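Local coordinates for protein enzyme subtilase SubTY from Bacillus sp. TY145 (Bacillus sp., PDB 5FFN) that probably hydrolyses peptide bonds in proteins as a subtilisin-like serine endopeptidase that carries bound calcium and sodium ions, at residues S171-T177 with F207-P213. Numbering follows the deposited sequence.
Sequences SGSGSNT and FSSRGNP
Gly172 and Ser209 bring their CA atoms within 4.2 Å where 171-177, a loop containing a cis peptide before Ser173, bows over the extended residues 208-212. Its two ends are tied down: Ser171 N donates to Ser209 OG at 2.7 Å, and Asn176 N reaches Gly211 O at 2.9 Å from above the carbonyl plane. Gly172 suits its place, since a CB would clash with Ser208 O, to which Gly172 CA comes within 3.2 Å in a CA-H...O contact. Two hydroxyls link the backbones. Ser209 OG, besides accepting Ser171 N, shares a water with Thr177 O. With chi1 at 48°, Thr177 OG1 turns inward to take Arg210 N at 3.0 Å while donating to Gly174 O, so one hydroxyl bridges both segments. Arg210 bends at chi2 and runs beneath the loop, CB 3.4 Å from Gly174 O; Ser173 CB sits 4.0 Å above the centre of its guanidinium, whose NH1 holds Ser208 O almost in plane and whose NH2 bonds Ile293 O. Replacing Arg210 by an alanine is likely to leave both carbonyls without these donors and a gap beneath Ser173. Beyond it, Asn176 and Asn212 stack their amides, planes 21° apart, Arg224 holding Asn176 OD1 and Ala214 N Asn212 OD1. The contact thus joins the loop between strands 163-167 and 188-194 to that between 201-204 and 228-231, with Ser208 OG bonded to Ala192 of strand 188-194.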
loop_
_atom_site.group_PDB
_atom_site.type_symbol
_atom_site.label_atom_id
_atom_site.label_comp_id
_atom_site.label_asym_id
_atom_site.label_seq_id
_atom_site.Cartn_x
_atom_site.Cartn_y
_atom_site.Cartn_z
ATOM N N SER A 171 -6.032 -9.513 4.971
ATOM C CA SER A 171 -6.422 -10.871 5.394
ATOM C C SER A 171 -7.051 -10.903 6.796
ATOM O O SER A 171 -7.109 -11.967 7.411
ATOM C CB SER A 171 -5.221 -11.785 5.322
ATOM O OG SER A 171 -4.822 -11.895 3.977
ATOM N N GLY A 172 -7.531 -9.762 7.279
ATOM C CA GLY A 172 -8.069 -9.654 8.639
ATOM C C GLY A 172 -9.474 -10.206 8.726
ATOM O O GLY A 172 -10.053 -10.532 7.694
ATOM N N SER A 173 -10.064 -10.243 9.913
ATOM C CA SER A 173 -9.565 -9.599 11.141
ATOM C C SER A 173 -8.792 -10.549 12.052
ATOM O O SER A 173 -8.356 -10.169 13.166
ATOM C CB SER A 173 -10.732 -8.979 11.908
ATOM O OG SER A 173 -11.680 -9.992 12.230
ATOM N N GLY A 174 -8.588 -11.771 11.564
ATOM C CA GLY A 174 -7.905 -12.810 12.305
ATOM C C GLY A 174 -6.481 -12.384 12.594
ATOM O O GLY A 174 -5.868 -11.648 11.796
ATOM N N SER A 175 -5.975 -12.804 13.750
ATOM C CA SER A 175 -4.635 -12.441 14.215
ATOM C C SER A 175 -3.540 -13.098 13.382
ATOM O O SER A 175 -3.722 -14.190 12.837
ATOM C CB SER A 175 -4.491 -12.821 15.692
ATOM O OG SER A 175 -5.497 -12.153 16.457
ATOM N N ASN A 176 -2.401 -12.414 13.269
ATOM C CA ASN A 176 -1.207 -12.944 12.593
ATOM C C ASN A 176 -1.396 -13.271 11.127
ATOM O O ASN A 176 -0.834 -14.245 10.615
ATOM C CB ASN A 176 -0.664 -14.191 13.315
ATOM C CG ASN A 176 0.837 -14.328 13.166
ATOM O OD1 ASN A 176 1.488 -13.391 12.726
ATOM N ND2 ASN A 176 1.393 -15.471 13.547
ATOM N N THR A 177 -2.182 -12.452 10.453
ATOM C CA THR A 177 -2.475 -12.585 9.029
ATOM C C THR A 177 -1.677 -11.591 8.159
ATOM O O THR A 177 -1.862 -11.554 6.926
ATOM C CB THR A 177 -3.995 -12.380 8.767
ATOM O OG1 THR A 177 -4.476 -11.211 9.445
ATOM C CG2 THR A 177 -4.832 -13.617 9.248
ATOM N N PHE A 207 -11.027 -5.813 7.411
ATOM C CA PHE A 207 -10.276 -6.538 6.393
ATOM C C PHE A 207 -8.776 -6.456 6.614
ATOM O O PHE A 207 -8.055 -7.275 6.081
ATOM C CB PHE A 207 -10.615 -6.127 4.939
ATOM C CG PHE A 207 -10.284 -4.686 4.580
ATOM C CD1 PHE A 207 -8.966 -4.286 4.387
ATOM C CD2 PHE A 207 -11.300 -3.739 4.444
ATOM C CE1 PHE A 207 -8.669 -2.988 4.088
ATOM C CE2 PHE A 207 -11.018 -2.428 4.122
ATOM C CZ PHE A 207 -9.714 -2.032 3.945
ATOM N N SER A 208 -8.318 -5.435 7.337
ATOM C CA SER A 208 -6.859 -5.175 7.479
ATOM C C SER A 208 -6.148 -6.338 8.167
ATOM O O SER A 208 -6.600 -6.869 9.163
ATOM C CB SER A 208 -6.638 -3.835 8.195
ATOM O OG SER A 208 -5.285 -3.415 8.216
ATOM N N SER A 209 -5.004 -6.759 7.617
ATOM C CA SER A 209 -4.292 -7.885 8.204
ATOM C C SER A 209 -3.720 -7.501 9.564
ATOM O O SER A 209 -3.201 -6.395 9.748
ATOM C CB SER A 209 -3.179 -8.394 7.303
ATOM O OG SER A 209 -3.653 -8.965 6.096
ATOM N N ARG A 210 -3.799 -8.441 10.496
ATOM C CA ARG A 210 -3.271 -8.237 11.862
ATOM C C ARG A 210 -1.878 -8.831 12.005
ATOM O O ARG A 210 -1.587 -9.836 11.419
ATOM C CB ARG A 210 -4.187 -8.868 12.910
ATOM C CG ARG A 210 -5.279 -7.961 13.464
ATOM C CD ARG A 210 -6.243 -7.424 12.400
ATOM N NE ARG A 210 -7.278 -6.582 13.035
ATOM C CZ ARG A 210 -8.181 -5.848 12.407
ATOM N NH1 ARG A 210 -8.215 -5.804 11.073
ATOM N NH2 ARG A 210 -9.082 -5.137 13.123
ATOM N N GLY A 211 -1.045 -8.180 12.809
ATOM C CA GLY A 211 0.258 -8.692 13.184
ATOM C C GLY A 211 0.173 -9.828 14.187
ATOM O O GLY A 211 -0.902 -10.318 14.532
ATOM N N ASN A 212 1.338 -10.228 14.653
ATOM C CA ASN A 212 1.482 -11.327 15.582
ATOM C C ASN A 212 1.202 -10.803 17.012
ATOM O O ASN A 212 1.989 -10.036 17.566
ATOM C CB ASN A 212 2.912 -11.871 15.450
ATOM C CG ASN A 212 3.191 -13.045 16.390
ATOM O OD1 ASN A 212 2.298 -13.504 17.093
ATOM N ND2 ASN A 212 4.413 -13.569 16.340
ATOM N N PRO A 213 0.116 -11.285 17.668
ATOM C CA PRO A 213 -0.134 -10.784 19.047
ATOM C C PRO A 213 1.053 -10.950 20.004
ATOM O O PRO A 213 1.291 -10.056 20.830
ATOM C CB PRO A 213 -1.360 -11.592 19.492
ATOM C CG PRO A 213 -2.037 -11.942 18.217
ATOM C CD PRO A 213 -0.900 -12.283 17.289
HETATM O O HOH W 1 -2.038 -10.396 4.438
#